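Local coordinates for protein amide synthase (Vibrio cholerae, PDB 1L5A) that probably forms amide bonds as a free-standing nonribosomal peptide synthetase condensation enzyme of vibriobactin biosynthesis, at residues His221-Leu226 with Ile232-Ala237; Asp236-Leu241 with Ile334-Phe339; Leu279-Leu284 with Arg303-His308. All coordinates share one frame; numbering follows the deposited sequence.

Contact 1: residues His221-Leu226 with Ile232-Ala237; sequences HLLLKL and IGWPDA
Leu-223 reaches from helix 217-229 to Trp-234 and Ala-237 in the first turn of helix 234-249. Its CB stands back from the neighbouring helix, 5.3 Å from Trp-234 CB, and CG comes closer without yet touching. The two methyls then divide the work. CD1 rests on Trp-234 CB at 3.9 Å and approaches the six-membered part of the indole, 4.3 Å from CE3 of Trp-234. CD2 turns to the other residue and lies 4.1 Å from Ala-237 CB. With CG turned away from the backbone N (chi1 -152°), the fork extends across the gap between the helices. The next residue, Leu-224, adds a second contact to the indole: its CD2 lies 4.2 Å from Trp-234 CD1, at the five-membered ring. Both leucine methyls come at the indole obliquely and from the same side of its plane. Pro-235 CD lies over the opposite face, near the rim, so the ring is set between the following proline and the leucines of the preceding helix. Trp-234 holds CG between its backbone N and carbonyl carbon (chi1 59°), which, with Leu-223 CD1 already at CB, sets the indole beside both leucines. Gly-233 is the N-cap residue, and its O accepts the backbone N-H of Ala-237. The contact is apolar throughout and joins two consecutive helices linked by a short turn. Pro-370 in a loop also touches Leu-223 and Trp-234, while Leu-222 packs on helices 387-409 and 415-420 and Leu-226 on Leu-295 of helix 291-307, placing the pair within the helical layer beside the sheet that carries strand 333-337.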
loop_
_atom_site.group_PDB
_atom_site.type_symbol
_atom_site.label_atom_id
_atom_site.label_comp_id
_atom_site.label_asym_id
_atom_site.label_seq_id
_atom_site.Cartn_x
_atom_site.Cartn_y
_atom_site.Cartn_z
ATOM N N HIS A 221 19.311 2.773 -30.828
ATOM C CA HIS A 221 19.114 4.176 -30.482
ATOM C C HIS A 221 17.626 4.489 -30.636
ATOM O O HIS A 221 17.021 5.116 -29.763
ATOM C CB HIS A 221 19.953 5.076 -31.389
ATOM N N LEU A 222 17.035 4.033 -31.740
ATOM C CA LEU A 222 15.609 4.254 -32.003
ATOM C C LEU A 222 14.750 3.592 -30.927
ATOM O O LEU A 222 13.758 4.165 -30.458
ATOM C CB LEU A 222 15.234 3.689 -33.376
ATOM C CG LEU A 222 13.742 3.661 -33.726
ATOM C CD1 LEU A 222 13.154 5.060 -33.705
ATOM C CD2 LEU A 222 13.569 3.042 -35.104
ATOM N N LEU A 223 15.149 2.379 -30.548
ATOM C CA LEU A 223 14.456 1.591 -29.533
ATOM C C LEU A 223 14.360 2.431 -28.266
ATOM O O LEU A 223 13.291 2.539 -27.651
ATOM C CB LEU A 223 15.245 0.315 -29.230
ATOM C CG LEU A 223 14.541 -0.951 -28.733
ATOM C CD1 LEU A 223 15.458 -1.598 -27.706
ATOM C CD2 LEU A 223 13.166 -0.666 -28.133
ATOM N N LEU A 224 15.490 3.021 -27.878
ATOM C CA LEU A 224 15.522 3.857 -26.689
ATOM C C LEU A 224 14.580 5.030 -26.888
ATOM O O LEU A 224 13.632 5.185 -26.116
ATOM C CB LEU A 224 16.942 4.345 -26.408
ATOM C CG LEU A 224 17.865 3.258 -25.846
ATOM C CD1 LEU A 224 19.321 3.703 -25.898
ATOM C CD2 LEU A 224 17.444 2.949 -24.419
ATOM N N LYS A 225 14.812 5.838 -27.925
ATOM C CA LYS A 225 13.939 6.983 -28.177
ATOM C C LYS A 225 12.490 6.550 -28.050
ATOM O O LYS A 225 11.741 7.088 -27.233
ATOM C CB LYS A 225 14.171 7.575 -29.568
ATOM C CG LYS A 225 15.291 8.608 -29.643
ATOM C CD LYS A 225 16.647 7.982 -29.357
ATOM C CE LYS A 225 17.789 8.950 -29.632
ATOM N NZ LYS A 225 19.118 8.293 -29.445
ATOM N N LEU A 226 12.102 5.564 -28.850
ATOM C CA LEU A 226 10.738 5.060 -28.819
ATOM C C LEU A 226 10.271 4.788 -27.395
ATOM O O LEU A 226 9.151 5.138 -27.025
ATOM C CB LEU A 226 10.646 3.784 -29.645
ATOM C CG LEU A 226 10.596 4.030 -31.145
ATOM C CD1 LEU A 226 11.040 2.800 -31.905
ATOM C CD2 LEU A 226 9.173 4.419 -31.509
ATOM N N ILE A 232 8.147 4.401 -21.108
ATOM C CA ILE A 232 8.271 2.978 -20.815
ATOM C C ILE A 232 9.732 2.601 -21.015
ATOM O O ILE A 232 10.461 3.301 -21.721
ATOM C CB ILE A 232 7.390 2.093 -21.747
ATOM C CG1 ILE A 232 7.752 2.335 -23.211
ATOM C CG2 ILE A 232 5.905 2.358 -21.488
ATOM C CD1 ILE A 232 6.960 1.464 -24.170
ATOM N N GLY A 233 10.167 1.521 -20.372
ATOM C CA GLY A 233 11.544 1.088 -20.535
ATOM C C GLY A 233 11.664 0.290 -21.829
ATOM O O GLY A 233 10.652 -0.189 -22.352
ATOM N N TRP A 234 12.879 0.130 -22.352
ATOM C CA TRP A 234 13.022 -0.621 -23.589
ATOM C C TRP A 234 12.519 -2.058 -23.515
ATOM O O TRP A 234 11.986 -2.573 -24.497
ATOM C CB TRP A 234 14.460 -0.587 -24.105
ATOM C CG TRP A 234 15.473 -1.120 -23.201
ATOM C CD1 TRP A 234 16.163 -0.435 -22.256
ATOM C CD2 TRP A 234 15.985 -2.449 -23.198
ATOM N NE1 TRP A 234 17.089 -1.251 -21.664
ATOM C CE2 TRP A 234 17.004 -2.497 -22.222
ATOM C CE3 TRP A 234 15.686 -3.610 -23.928
ATOM C CZ2 TRP A 234 17.734 -3.659 -21.955
ATOM C CZ3 TRP A 234 16.407 -4.765 -23.669
ATOM C CH2 TRP A 234 17.424 -4.782 -22.687
ATOM N N PRO A 235 12.687 -2.732 -22.364
ATOM C CA PRO A 235 12.175 -4.108 -22.328
ATOM C C PRO A 235 10.657 -4.132 -22.634
ATOM O O PRO A 235 10.207 -4.844 -23.531
ATOM C CB PRO A 235 12.497 -4.557 -20.904
ATOM C CG PRO A 235 13.780 -3.813 -20.613
ATOM C CD PRO A 235 13.487 -2.432 -21.161
ATOM N N ASP A 236 9.880 -3.350 -21.891
ATOM C CA ASP A 236 8.438 -3.277 -22.110
ATOM C C ASP A 236 8.140 -2.820 -23.534
ATOM O O ASP A 236 7.110 -3.189 -24.108
ATOM C CB ASP A 236 7.783 -2.279 -21.148
ATOM C CG ASP A 236 7.391 -2.900 -19.820
ATOM O OD1 ASP A 236 7.529 -4.135 -19.658
ATOM O OD2 ASP A 236 6.925 -2.140 -18.939
ATOM N N ALA A 237 9.035 -2.003 -24.090
ATOM C CA ALA A 237 8.861 -1.485 -25.445
ATOM C C ALA A 237 8.988 -2.609 -26.467
ATOM O O ALA A 237 8.198 -2.680 -27.412
ATOM C CB ALA A 237 9.893 -0.393 -25.739
#

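Contact 2: residues Asp236-Leu241 with Ile334-Phe339; sequences DALVAL and INILPF
Ile-334 and Ile-336 face Val-239 and Leu-238 in a helix-on-sheet contact of the condensation domain, an alpha/beta fold related to the CoA-dependent acyltransferases. Helix 236-241 runs nearly antiparallel to strand 334-337, at 152°, with the two axes 9.2 Å apart. The close part is made by two oblique pairs. Val-239 CG2 meets Ile-334 CG2 at 4.1 Å, and the extended arm of Ile-334 (CG1 anti to the backbone N, chi1 -175°) carries CD1 on to the helix backbone, 3.9 Å from Val-239 CA. In the second pair the end methyl of Ile-336 lies against both CB and CD1 of Leu-238. Leu-258 and Ile-302 extend the first pair into the core, and Phe-366 of the adjoining strand touches both members of the second. Between the two isoleucines, Asn-335 leaves the strand on the side away from the helix and touches Asn-363 and Thr-365 of strand 362-368. Toward the end of the strand the contact opens out, and Leu-337 and Phe-339 are exposed. There Pro-338 CG sits over the centre of the Phe-339 ring, and neither residue touches the helix segment. At the opening edge of the packed zone, the last apolar touch is Ile-336 CD1 on Leu-238 CD1, 3.9 Å.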
loop_
_atom_site.group_PDB
_atom_site.type_symbol
_atom_site.label_atom_id
_atom_site.label_comp_id
_atom_site.label_asym_id
_atom_site.label_seq_id
_atom_site.Cartn_x
_atom_site.Cartn_y
_atom_site.Cartn_z
ATOM N N ASP A 236 9.880 -3.350 -21.891
ATOM C CA ASP A 236 8.438 -3.277 -22.110
ATOM C C ASP A 236 8.140 -2.820 -23.534
ATOM O O ASP A 236 7.110 -3.189 -24.108
ATOM C CB ASP A 236 7.783 -2.279 -21.148
ATOM C CG ASP A 236 7.391 -2.900 -19.820
ATOM O OD1 ASP A 236 7.529 -4.135 -19.658
ATOM O OD2 ASP A 236 6.925 -2.140 -18.939
ATOM N N ALA A 237 9.035 -2.003 -24.090
ATOM C CA ALA A 237 8.861 -1.485 -25.445
ATOM C C ALA A 237 8.988 -2.609 -26.467
ATOM O O ALA A 237 8.198 -2.680 -27.412
ATOM C CB ALA A 237 9.893 -0.393 -25.739
ATOM N N LEU A 238 9.988 -3.473 -26.278
ATOM C CA LEU A 238 10.207 -4.595 -27.176
ATOM C C LEU A 238 9.014 -5.546 -27.103
ATOM O O LEU A 238 8.642 -6.158 -28.104
ATOM C CB LEU A 238 11.490 -5.355 -26.810
ATOM C CG LEU A 238 12.830 -4.653 -27.038
ATOM C CD1 LEU A 238 13.963 -5.623 -26.780
ATOM C CD2 LEU A 238 12.917 -4.142 -28.467
ATOM N N VAL A 239 8.414 -5.668 -25.921
ATOM C CA VAL A 239 7.270 -6.557 -25.766
ATOM C C VAL A 239 6.123 -6.034 -26.606
ATOM O O VAL A 239 5.395 -6.811 -27.227
ATOM C CB VAL A 239 6.828 -6.664 -24.294
ATOM C CG1 VAL A 239 5.501 -7.417 -24.184
ATOM C CG2 VAL A 239 7.904 -7.402 -23.496
ATOM N N ALA A 240 5.985 -4.706 -26.628
ATOM C CA ALA A 240 4.941 -4.037 -27.400
ATOM C C ALA A 240 5.244 -4.228 -28.876
ATOM O O ALA A 240 4.385 -4.693 -29.628
ATOM C CB ALA A 240 4.903 -2.545 -27.050
ATOM N N LEU A 241 6.466 -3.872 -29.282
ATOM C CA LEU A 241 6.909 -4.031 -30.666
ATOM C C LEU A 241 6.754 -5.482 -31.107
ATOM O O LEU A 241 6.297 -5.756 -32.206
ATOM C CB LEU A 241 8.375 -3.617 -30.832
ATOM C CG LEU A 241 8.656 -2.115 -30.913
ATOM C CD1 LEU A 241 10.158 -1.884 -30.954
ATOM C CD2 LEU A 241 7.984 -1.524 -32.159
ATOM N N ILE A 334 7.773 -14.328 -24.863
ATOM C CA ILE A 334 8.875 -13.383 -25.013
ATOM C C ILE A 334 9.658 -13.231 -23.698
ATOM O O ILE A 334 9.097 -13.246 -22.610
ATOM C CB ILE A 334 8.377 -12.013 -25.560
ATOM C CG1 ILE A 334 9.567 -11.097 -25.828
ATOM C CG2 ILE A 334 7.425 -11.363 -24.587
ATOM C CD1 ILE A 334 9.215 -9.867 -26.602
ATOM N N ASN A 335 10.971 -13.136 -23.813
ATOM C CA ASN A 335 11.872 -13.035 -22.663
ATOM C C ASN A 335 12.852 -11.935 -22.957
ATOM O O ASN A 335 13.381 -11.851 -24.075
ATOM C CB ASN A 335 12.700 -14.317 -22.512
ATOM C CG ASN A 335 12.386 -15.088 -21.256
ATOM O OD1 ASN A 335 12.490 -14.561 -20.155
ATOM N ND2 ASN A 335 12.010 -16.358 -21.416
ATOM N N ILE A 336 13.104 -11.091 -21.971
ATOM C CA ILE A 336 14.097 -10.044 -22.153
ATOM C C ILE A 336 15.194 -10.335 -21.138
ATOM O O ILE A 336 14.929 -10.437 -19.943
ATOM C CB ILE A 336 13.544 -8.652 -21.872
ATOM C CG1 ILE A 336 12.341 -8.338 -22.789
ATOM C CG2 ILE A 336 14.665 -7.663 -22.041
ATOM C CD1 ILE A 336 12.668 -8.267 -24.281
ATOM N N LEU A 337 16.420 -10.502 -21.615
ATOM C CA LEU A 337 17.552 -10.780 -20.729
ATOM C C LEU A 337 18.508 -9.594 -20.797
ATOM O O LEU A 337 19.431 -9.574 -21.616
ATOM C CB LEU A 337 18.232 -12.066 -21.175
ATOM C CG LEU A 337 17.204 -13.205 -21.187
ATOM C CD1 LEU A 337 17.905 -14.510 -21.492
ATOM C CD2 LEU A 337 16.461 -13.268 -19.845
ATOM N N PRO A 338 18.301 -8.601 -19.912
ATOM C CA PRO A 338 19.058 -7.352 -19.789
ATOM C C PRO A 338 20.283 -7.288 -18.901
ATOM O O PRO A 338 21.139 -6.424 -19.088
ATOM C CB PRO A 338 17.995 -6.390 -19.293
ATOM C CG PRO A 338 17.291 -7.242 -18.253
ATOM C CD PRO A 338 17.213 -8.639 -18.912
ATOM N N PHE A 339 20.367 -8.184 -17.931
ATOM C CA PHE A 339 21.472 -8.178 -16.971
ATOM C C PHE A 339 22.869 -8.554 -17.459
ATOM O O PHE A 339 23.039 -9.510 -18.211
ATOM C CB PHE A 339 21.072 -9.063 -15.806
ATOM C CG PHE A 339 19.765 -8.668 -15.187
ATOM C CD1 PHE A 339 18.781 -9.621 -14.937
ATOM C CD2 PHE A 339 19.535 -7.340 -14.817
ATOM C CE1 PHE A 339 17.594 -9.263 -14.321
ATOM C CE2 PHE A 339 18.348 -6.966 -14.200
ATOM C CZ PHE A 339 17.373 -7.928 -13.948
#

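Contact 3: residues Leu279-Leu284 with Arg303-His308; sequences LPLLRL and RSLYLH
Leu-305 spans from helix 303-307 to strand 279-282 with its two methyls. Its CG sits anti to the carbonyl carbon (chi1 -64°), which aims the fork at the strand. CD1 meets Leu-281 at CB, 3.8 Å away, and also lies near its CA and CD1; the two side chains cross at about a right angle. The other methyl, CD2, reaches the strand backbone, 3.6 Å from Pro-280 O. Leu-279 answers from the strand, its CD1 coming 3.9 Å from Leu-305 O. Leu-281 takes a different rotamer from Leu-279, CG anti to its backbone N (chi1 165°), and also touches Ala-301 and Ile-302 of helix 291-307. Where the helix ends, His-308 folds its ring back: ND1 donates to Ser-304 O at 2.9 Å, nearly straight at 166° and close to the ring plane, reinforcing a carbonyl that receives only a weak backbone bond from His-308 N. Trp-184 packs against both Leu-279 and Leu-305. Strand and following helix, running nearly antiparallel, form a beta-alpha unit in which the helix covers one side of the strand pair 255-260 and 277-282.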
loop_
_atom_site.group_PDB
_atom_site.type_symbol
_atom_site.label_atom_id
_atom_site.label_comp_id
_atom_site.label_asym_id
_atom_site.label_seq_id
_atom_site.Cartn_x
_atom_site.Cartn_y
_atom_site.Cartn_z
ATOM N N LEU A 279 2.483 -14.888 -17.570
ATOM C CA LEU A 279 1.186 -14.259 -17.757
ATOM C C LEU A 279 0.860 -13.966 -19.211
ATOM O O LEU A 279 1.738 -13.655 -20.019
ATOM C CB LEU A 279 1.119 -12.954 -16.944
ATOM C CG LEU A 279 1.418 -13.134 -15.450
ATOM C CD1 LEU A 279 1.650 -11.775 -14.787
ATOM C CD2 LEU A 279 0.286 -13.869 -14.805
ATOM N N PRO A 280 -0.424 -14.075 -19.568
ATOM C CA PRO A 280 -0.772 -13.793 -20.960
ATOM C C PRO A 280 -1.203 -12.338 -21.186
ATOM O O PRO A 280 -1.987 -11.790 -20.425
ATOM C CB PRO A 280 -1.882 -14.810 -21.236
ATOM C CG PRO A 280 -2.599 -14.855 -19.928
ATOM C CD PRO A 280 -1.465 -14.893 -18.917
ATOM N N LEU A 281 -0.655 -11.735 -22.235
ATOM C CA LEU A 281 -0.951 -10.369 -22.661
ATOM C C LEU A 281 -1.842 -10.496 -23.897
ATOM O O LEU A 281 -1.486 -11.191 -24.854
ATOM C CB LEU A 281 0.340 -9.621 -23.061
ATOM C CG LEU A 281 0.164 -8.315 -23.860
ATOM C CD1 LEU A 281 -0.432 -7.269 -22.947
ATOM C CD2 LEU A 281 1.503 -7.813 -24.421
ATOM N N LEU A 282 -3.004 -9.859 -23.882
ATOM C CA LEU A 282 -3.885 -9.919 -25.044
ATOM C C LEU A 282 -3.339 -8.819 -25.916
ATOM O O LEU A 282 -3.329 -7.655 -25.513
ATOM C CB LEU A 282 -5.331 -9.630 -24.659
ATOM C CG LEU A 282 -6.345 -9.975 -25.756
ATOM C CD1 LEU A 282 -6.129 -11.424 -26.201
ATOM C CD2 LEU A 282 -7.767 -9.789 -25.245
ATOM N N ARG A 283 -2.847 -9.183 -27.093
ATOM C CA ARG A 283 -2.261 -8.191 -27.971
ATOM C C ARG A 283 -3.301 -7.239 -28.506
ATOM O O ARG A 283 -4.398 -7.644 -28.897
ATOM C CB ARG A 283 -1.536 -8.866 -29.136
ATOM C CG ARG A 283 -0.467 -9.851 -28.693
ATOM C CD ARG A 283 0.255 -10.517 -29.865
ATOM N NE ARG A 283 -0.677 -11.107 -30.817
ATOM C CZ ARG A 283 -1.138 -10.469 -31.885
ATOM N NH1 ARG A 283 -0.740 -9.223 -32.136
ATOM N NH2 ARG A 283 -2.012 -11.069 -32.685
ATOM N N LEU A 284 -2.948 -5.964 -28.516
ATOM C CA LEU A 284 -3.829 -4.934 -29.033
ATOM C C LEU A 284 -3.807 -4.958 -30.565
ATOM O O LEU A 284 -2.796 -5.310 -31.179
ATOM C CB LEU A 284 -3.359 -3.559 -28.555
ATOM C CG LEU A 284 -3.810 -3.003 -27.203
ATOM C CD1 LEU A 284 -3.629 -4.027 -26.095
ATOM C CD2 LEU A 284 -3.015 -1.719 -26.929
ATOM N N ARG A 303 1.727 -3.086 -18.009
ATOM C CA ARG A 303 1.809 -2.623 -16.621
ATOM C C ARG A 303 0.700 -3.242 -15.776
ATOM O O ARG A 303 0.905 -3.690 -14.637
ATOM C CB ARG A 303 1.650 -1.118 -16.556
ATOM C CG ARG A 303 1.856 -0.585 -15.171
ATOM C CD ARG A 303 3.302 -0.211 -15.064
ATOM N NE ARG A 303 4.030 -0.999 -14.089
ATOM C CZ ARG A 303 5.343 -1.190 -14.155
ATOM N NH1 ARG A 303 6.044 -0.644 -15.151
ATOM N NH2 ARG A 303 5.951 -1.940 -13.247
ATOM N N SER A 304 -0.491 -3.228 -16.350
ATOM C CA SER A 304 -1.647 -3.785 -15.702
ATOM C C SER A 304 -1.359 -5.243 -15.336
ATOM O O SER A 304 -1.799 -5.712 -14.290
ATOM C CB SER A 304 -2.841 -3.684 -16.646
ATOM O OG SER A 304 -3.982 -4.273 -16.075
ATOM N N LEU A 305 -0.620 -5.959 -16.187
ATOM C CA LEU A 305 -0.303 -7.357 -15.898
ATOM C C LEU A 305 0.583 -7.435 -14.646
ATOM O O LEU A 305 0.359 -8.248 -13.754
ATOM C CB LEU A 305 0.414 -8.017 -17.083
ATOM C CG LEU A 305 -0.317 -8.177 -18.420
ATOM C CD1 LEU A 305 0.610 -8.893 -19.372
ATOM C CD2 LEU A 305 -1.620 -8.979 -18.273
ATOM N N TYR A 306 1.591 -6.582 -14.583
ATOM C CA TYR A 306 2.485 -6.571 -13.427
ATOM C C TYR A 306 1.744 -6.266 -12.114
ATOM O O TYR A 306 2.027 -6.879 -11.090
ATOM C CB TYR A 306 3.595 -5.537 -13.637
ATOM C CG TYR A 306 4.426 -5.768 -14.874
ATOM C CD1 TYR A 306 5.152 -4.719 -15.449
ATOM C CD2 TYR A 306 4.555 -7.048 -15.431
ATOM C CE1 TYR A 306 5.995 -4.933 -16.543
ATOM C CE2 TYR A 306 5.402 -7.276 -16.529
ATOM C CZ TYR A 306 6.118 -6.215 -17.075
ATOM O OH TYR A 306 6.965 -6.425 -18.135
ATOM N N LEU A 307 0.803 -5.324 -12.146
ATOM C CA LEU A 307 0.055 -4.967 -10.942
ATOM C C LEU A 307 -0.776 -6.116 -10.362
ATOM O O LEU A 307 -0.980 -6.190 -9.148
ATOM C CB LEU A 307 -0.842 -3.750 -11.218
ATOM C CG LEU A 307 -0.044 -2.460 -11.466
ATOM C CD1 LEU A 307 -0.892 -1.447 -12.206
ATOM C CD2 LEU A 307 0.457 -1.892 -10.140
ATOM N N HIS A 308 -1.253 -7.017 -11.215
ATOM C CA HIS A 308 -2.040 -8.145 -10.728
ATOM C C HIS A 308 -1.195 -9.407 -10.871
ATOM O O HIS A 308 -1.674 -10.525 -10.630
ATOM C CB HIS A 308 -3.345 -8.270 -11.526
ATOM C CG HIS A 308 -4.184 -7.026 -11.512
ATOM N ND1 HIS A 308 -3.993 -5.986 -12.399
ATOM C CD2 HIS A 308 -5.168 -6.624 -10.671
ATOM C CE1 HIS A 308 -4.818 -4.999 -12.106
ATOM N NE2 HIS A 308 -5.543 -5.359 -11.061
#

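Overall arrangement
Contact 1 comes first along the chain, contact 2 begins on its last residues, Asp-236 and Ala-237, and contact 3 lies nested within the long loop that contact 2 closes. Helix 234-249 is common to contacts 1 and 2, whose centres are about 9 Å apart; the centre of contact 3 is about 13 Å from that of contact 2 and about 18 Å from that of contact 1. A probable hydrogen bond between Asp-236 OD1 and Tyr-306 OH ties that helix to helix 291-307, and Val-239 packs on Leu-281. The three contacts thus form a continuous series of helix-helix and helix-strand packing in the C-terminal of the two subdomains of the condensation fold, beside the sheet that ends in strand 333-337.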